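Local atomic coordinates of alcohol dehydrogenase (Thermus thermophilus, PDB entry 2EIH), a protein that binds zinc and probably works as an NAD-dependent alcohol dehydrogenase, an oxidoreductase of the medium-chain zinc-binding family. Residues A[199-202]-A[203-206]; A[42-45]-A[46-49]; A[297-300]-A[301-304]. All coordinates share one frame; numbering follows the deposited sequence.

Interaction 1: A[199-202]-A[203-206]; sequences GSED and KLRR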
# COMPACT_ATOMS: atom_id res chain seq x y z
N GLY A 199 15.34 23.62 -21.79
CA GLY A 199 15.52 24.98 -22.25
C GLY A 199 15.87 25.15 -23.72
O GLY A 199 15.42 26.09 -24.37
N SER A 200 16.68 24.24 -24.25
CA SER A 200 17.10 24.28 -25.65
C SER A 200 16.30 23.26 -26.45
O SER A 200 15.74 22.33 -25.89
CB SER A 200 18.58 23.93 -25.75
OG SER A 200 18.80 22.58 -25.40
N GLU A 201 16.27 23.42 -27.77
CA GLU A 201 15.54 22.50 -28.64
C GLU A 201 16.33 21.18 -28.70
O GLU A 201 15.75 20.11 -28.86
CB GLU A 201 15.42 23.09 -30.05
CG GLU A 201 14.21 22.61 -30.86
CD GLU A 201 13.98 21.11 -30.78
OE1 GLU A 201 13.45 20.64 -29.74
OE2 GLU A 201 14.31 20.39 -31.75
N ASP A 202 17.64 21.28 -28.58
CA ASP A 202 18.48 20.10 -28.62
C ASP A 202 18.11 19.14 -27.50
O ASP A 202 17.87 17.96 -27.74
CB ASP A 202 19.96 20.49 -28.52
CG ASP A 202 20.56 20.88 -29.87
OD1 ASP A 202 21.67 21.47 -29.88
OD2 ASP A 202 19.94 20.57 -30.92
N LYS A 203 18.05 19.65 -26.28
CA LYS A 203 17.71 18.80 -25.13
C LYS A 203 16.33 18.15 -25.29
O LYS A 203 16.16 16.98 -24.97
CB LYS A 203 17.79 19.62 -23.84
CG LYS A 203 19.20 20.03 -23.48
CD LYS A 203 19.21 20.93 -22.27
CE LYS A 203 20.63 21.18 -21.76
NZ LYS A 203 20.60 22.06 -20.55
N LEU A 204 15.35 18.90 -25.80
CA LEU A 204 14.02 18.34 -26.00
C LEU A 204 14.05 17.25 -27.05
O LEU A 204 13.36 16.24 -26.93
CB LEU A 204 13.04 19.42 -26.45
CG LEU A 204 12.61 20.42 -25.40
CD1 LEU A 204 11.56 21.34 -26.00
CD2 LEU A 204 12.05 19.69 -24.18
N ARG A 205 14.83 17.47 -28.11
CA ARG A 205 14.94 16.49 -29.18
C ARG A 205 15.59 15.26 -28.59
O ARG A 205 15.27 14.12 -28.95
CB ARG A 205 15.80 17.03 -30.32
CG ARG A 205 16.22 15.98 -31.34
CD ARG A 205 17.20 16.60 -32.36
NE ARG A 205 18.30 17.27 -31.66
CZ ARG A 205 19.32 16.63 -31.08
NH1 ARG A 205 20.27 17.31 -30.46
NH2 ARG A 205 19.39 15.31 -31.15
N ARG A 206 16.51 15.52 -27.67
CA ARG A 206 17.25 14.48 -26.98
C ARG A 206 16.32 13.70 -26.05
O ARG A 206 16.47 12.49 -25.88
CB ARG A 206 18.39 15.13 -26.20
CG ARG A 206 19.56 14.21 -25.94
CD ARG A 206 20.52 14.17 -27.11
NE ARG A 206 21.88 14.39 -26.62
CZ ARG A 206 22.57 13.52 -25.88
NH1 ARG A 206 22.03 12.35 -25.55
NH2 ARG A 206 23.77 13.85 -25.44

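Interaction 2: A[42-45]-A[46-49]; sequences LDVW and VRKG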
# COMPACT_ATOMS: atom_id res chain seq x y z
N LEU A 42 26.60 16.59 -5.64
CA LEU A 42 26.97 16.41 -4.25
C LEU A 42 28.47 16.68 -4.07
O LEU A 42 28.89 17.29 -3.07
CB LEU A 42 26.63 14.99 -3.80
CG LEU A 42 27.04 14.58 -2.38
CD1 LEU A 42 26.57 15.62 -1.37
CD2 LEU A 42 26.44 13.22 -2.09
N ASP A 43 29.29 16.23 -5.02
CA ASP A 43 30.72 16.44 -4.92
C ASP A 43 30.99 17.95 -4.90
O ASP A 43 31.95 18.40 -4.28
CB ASP A 43 31.49 15.84 -6.11
CG ASP A 43 31.07 14.41 -6.44
OD1 ASP A 43 30.40 13.76 -5.61
OD2 ASP A 43 31.42 13.94 -7.54
N VAL A 44 30.15 18.73 -5.58
CA VAL A 44 30.33 20.18 -5.63
C VAL A 44 30.01 20.84 -4.30
O VAL A 44 30.74 21.73 -3.85
CB VAL A 44 29.48 20.81 -6.76
CG1 VAL A 44 29.60 22.33 -6.73
CG2 VAL A 44 29.93 20.28 -8.11
N TRP A 45 28.93 20.40 -3.66
CA TRP A 45 28.55 20.97 -2.37
C TRP A 45 29.66 20.69 -1.35
O TRP A 45 29.98 21.55 -0.52
CB TRP A 45 27.22 20.38 -1.90
CG TRP A 45 26.10 20.65 -2.85
CD1 TRP A 45 25.98 21.72 -3.69
CD2 TRP A 45 24.96 19.81 -3.11
NE1 TRP A 45 24.85 21.61 -4.45
CE2 TRP A 45 24.20 20.45 -4.12
CE3 TRP A 45 24.50 18.60 -2.59
CZ2 TRP A 45 23.01 19.90 -4.63
CZ3 TRP A 45 23.32 18.05 -3.09
CH2 TRP A 45 22.59 18.70 -4.10
N VAL A 46 30.27 19.51 -1.42
CA VAL A 46 31.34 19.19 -0.49
C VAL A 46 32.55 20.05 -0.81
O VAL A 46 33.23 20.52 0.10
CB VAL A 46 31.73 17.70 -0.57
CG1 VAL A 46 32.92 17.43 0.34
CG2 VAL A 46 30.54 16.84 -0.14
N ARG A 47 32.82 20.27 -2.10
CA ARG A 47 33.95 21.09 -2.49
C ARG A 47 33.80 22.53 -2.01
O ARG A 47 34.73 23.11 -1.46
CB ARG A 47 34.14 21.07 -4.01
CG ARG A 47 35.11 22.16 -4.49
CD ARG A 47 35.39 22.12 -5.98
NE ARG A 47 34.22 22.27 -6.84
CZ ARG A 47 33.56 23.40 -7.06
NH1 ARG A 47 32.51 23.40 -7.88
NH2 ARG A 47 33.91 24.53 -6.46
N LYS A 48 32.63 23.12 -2.24
CA LYS A 48 32.38 24.50 -1.83
C LYS A 48 32.37 24.66 -0.31
O LYS A 48 32.65 25.74 0.20
CB LYS A 48 31.06 25.00 -2.39
CG LYS A 48 31.09 25.28 -3.87
CD LYS A 48 29.75 25.80 -4.35
CE LYS A 48 29.86 26.35 -5.75
NZ LYS A 48 28.55 26.79 -6.29
N GLY A 49 32.04 23.59 0.40
CA GLY A 49 31.99 23.66 1.85
C GLY A 49 30.57 23.73 2.37
O GLY A 49 30.33 23.75 3.57

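Interaction 3: A[297-300]-A[301-304]; sequences LFPI and LRFV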
# COMPACT_ATOMS: atom_id res chain seq x y z
N LEU A 297 19.08 -1.08 -6.42
CA LEU A 297 20.13 -1.13 -7.44
C LEU A 297 20.12 -2.43 -8.23
O LEU A 297 20.65 -2.50 -9.34
CB LEU A 297 21.52 -0.93 -6.81
CG LEU A 297 22.60 -0.11 -7.56
CD1 LEU A 297 23.96 -0.74 -7.39
CD2 LEU A 297 22.25 0.01 -9.03
N PHE A 298 19.54 -3.48 -7.65
CA PHE A 298 19.48 -4.78 -8.32
C PHE A 298 18.52 -4.79 -9.51
O PHE A 298 18.90 -5.17 -10.62
CB PHE A 298 19.11 -5.87 -7.31
CG PHE A 298 20.13 -6.02 -6.21
CD1 PHE A 298 20.14 -5.13 -5.13
CD2 PHE A 298 21.10 -7.01 -6.27
CE1 PHE A 298 21.12 -5.22 -4.13
CE2 PHE A 298 22.08 -7.11 -5.28
CZ PHE A 298 22.09 -6.21 -4.20
N PRO A 299 17.26 -4.38 -9.30
CA PRO A 299 16.37 -4.37 -10.46
C PRO A 299 16.88 -3.41 -11.54
O PRO A 299 16.80 -3.70 -12.73
CB PRO A 299 15.03 -3.93 -9.87
CG PRO A 299 15.42 -3.10 -8.70
CD PRO A 299 16.55 -3.91 -8.09
N ILE A 300 17.40 -2.26 -11.12
CA ILE A 300 17.91 -1.27 -12.06
C ILE A 300 18.94 -1.86 -13.02
O ILE A 300 18.76 -1.81 -14.23
CB ILE A 300 18.52 -0.07 -11.31
CG1 ILE A 300 17.40 0.72 -10.63
CG2 ILE A 300 19.29 0.83 -12.26
CD1 ILE A 300 17.89 1.88 -9.73
N LEU A 301 20.00 -2.45 -12.48
CA LEU A 301 21.06 -3.06 -13.28
C LEU A 301 20.52 -4.17 -14.18
O LEU A 301 21.01 -4.38 -15.30
CB LEU A 301 22.19 -3.54 -12.36
CG LEU A 301 22.96 -2.44 -11.58
CD1 LEU A 301 23.88 -3.03 -10.52
CD2 LEU A 301 23.77 -1.61 -12.56
N ARG A 302 19.51 -4.88 -13.71
CA ARG A 302 18.87 -5.94 -14.48
C ARG A 302 18.23 -5.32 -15.74
O ARG A 302 18.45 -5.80 -16.84
CB ARG A 302 17.80 -6.64 -13.62
CG ARG A 302 17.84 -8.17 -13.65
CD ARG A 302 17.62 -8.76 -12.26
NE ARG A 302 16.43 -8.21 -11.60
CZ ARG A 302 16.35 -8.02 -10.29
NH1 ARG A 302 17.38 -8.31 -9.51
NH2 ARG A 302 15.24 -7.54 -9.74
N PHE A 303 17.44 -4.27 -15.56
CA PHE A 303 16.81 -3.58 -16.68
C PHE A 303 17.87 -2.98 -17.61
O PHE A 303 17.66 -2.90 -18.83
CB PHE A 303 15.87 -2.45 -16.19
CG PHE A 303 14.62 -2.95 -15.52
CD1 PHE A 303 14.37 -2.64 -14.18
CD2 PHE A 303 13.72 -3.77 -16.20
CE1 PHE A 303 13.24 -3.16 -13.53
CE2 PHE A 303 12.58 -4.28 -15.56
CZ PHE A 303 12.35 -3.98 -14.23
N VAL A 304 19.00 -2.56 -17.05
CA VAL A 304 20.07 -2.00 -17.86
C VAL A 304 20.70 -3.06 -18.75
O VAL A 304 21.01 -2.78 -19.90
CB VAL A 304 21.18 -1.33 -16.99
CG1 VAL A 304 22.33 -0.88 -17.88
CG2 VAL A 304 20.61 -0.15 -16.24

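Interaction 1: A[199-202]-A[203-206]
The N-terminal turn of helix 201-210, the helix of the beta-alpha-beta unit between strands 193-198 and 214-217, has Ser200 at its N-cap. Ser200 OG accepts a nearly straight bond from Lys203 N (3.1 Å, 167°). A chi1 of 67° sets OG between the backbone N and the carbonyl carbon, turned in toward the first turn, where Lys203 CG also packs on it at 3.2 Å. One step on, Ser200 O receives only a weak bond from Leu204 N, and the next i to i+4 bond, Arg205 N to Glu201 O, is shorter at 2.9 Å. An alanine here has no hydroxyl, which is likely to leave Lys203 N without its cap and the first turn freer to fray. On the outer side, Asp202 and Arg205 run side by side, and Arg205 NH1 forms a salt bridge with Asp202 OD2 at 3.3 Å, its hydrogen bond weak at that length. The carboxylate and guanidinium planes stand 77° apart, so no paired, coplanar bridge forms, while Asp202 O lies over one face of the guanidinium. Two acidic groups near the helix start, Glu201 and Asp202, would probably interact favourably with the helix dipole.

Interaction 2: A[42-45]-A[46-49]
Residues 42-48 make up nearly all of helix 41-48, and Gly49 follows its end; four successive i to i+4 backbone bonds join 42-45 to 46-49. Val46 N donates to Leu42 O and Arg47 N to Asp43 O, then Lys48 N meets Val44 O at 2.8 Å and 169°, the straightest of the four. The last, Gly49 N to Trp45 O at 3.0 Å, is more bent, at 137°. Gly49 is where the chain leaves the helix: its phi is positive, and a side chain at this position would collide with the carbonyl oxygen of Lys48.

Among the side chains, Val44 and Arg47 lie alongside one another and point the same way. Val44 CG1, anti to the backbone N (chi1 176°), comes within 3.3 Å of Arg47 NH1, approaching the guanidinium obliquely. The bend of the arginine chain at chi3 turns this end back beside the valine. Its polar atoms are taken up by other parts of the chain: NH2 by Gly10 O, NE by His326 ND1, and NH1 by Glu330 in a salt bridge. Lys48 runs out extended past the same valine, its CE 4.1 Å from Val44 CG1. Val46 CG2 reaches back a turn to Leu42, 3.4 Å from Leu42 O; its apolar contact with Leu42 CD1 is looser, at 4.3 Å. Asp43 points away from the following turn, and its OD2 is held by Tyr121 OH and Asn40 N.

The arrangement is that of a short helix ending at a positive-phi glycine, here within the GroES-like part of the dehydrogenase, with Asp43, Val44 and Arg47 facing helix 322-330.

Interaction 3: A[297-300]-A[301-304]
Leu297 and Leu301, one helical turn apart, make the apolar centre: Leu297 CD2 lies 3.6 Å from Leu301 CG, and the two side chains cross obliquely. Leu301 CG also sits close over the backbone, 3.2 Å from Leu297 O, because chi1 of -65° keeps it anti to its own carbonyl carbon and beside the backbone N. Ile300 and Val304 repeat the spacing more loosely, CG2 to CG2 at 4.3 Å. Pro299 meets Phe303 through CB and CE1 (4.1 Å), and Phe303 CD1 tucks against Pro299 O, which approaches the ring obliquely.

Four i to i+4 bonds run through these two turns. Leu301 N to Leu297 O is nearly straight at its hydrogen (170°), yet the donor stands 37° out of the carbonyl plane, whereas Val304 N meets Ile300 O within that plane at 2.9 Å.

Toward the polar edge, Arg302 folds back over the preceding turn, bent at chi2 and chi3. One face of its guanidinium covers Phe298 O and Pro299 CA, both displaced toward the rim, and NH2 comes within 3.6 Å of Pro299 CB. Its charge is met by Glu97 of the second subunit, in a salt bridge from NH1; Phe298 and Pro299 pack on that same subunit, and Phe303 touches Gly167 of the third.

Ile300 and Phe303 lie against helix 148-161, Ile300 on Phe151, Leu152 and Trp155, and Phe303 on Trp155. Leu297 and Leu301 rest on strands 84-91 and 132-134, so helix 297-306 bridges a helix and a sheet.

In the fold
Along the chain the order is interaction 2, interaction 1, interaction 3, each on a helix of its own: 41-48, 201-210 and 297-306. Their centres are 27 to 28 Å apart, and the nearest atoms of any two are about 15 to 16 Å apart, so none touches another. Interaction 2 belongs to the GroES-like part, whereas interaction 1 lies in the Rossmann-type part, on the helix between two strands of the parallel sheet. Interaction 3 follows strand 285-288 of the parallel sheet along the chain, but packs against strands 84-91 and 132-134 of the mixed sheet, and lies across the chain's centre from interaction 2. It alone touches other subunits, so its helix contributes to the tetramer.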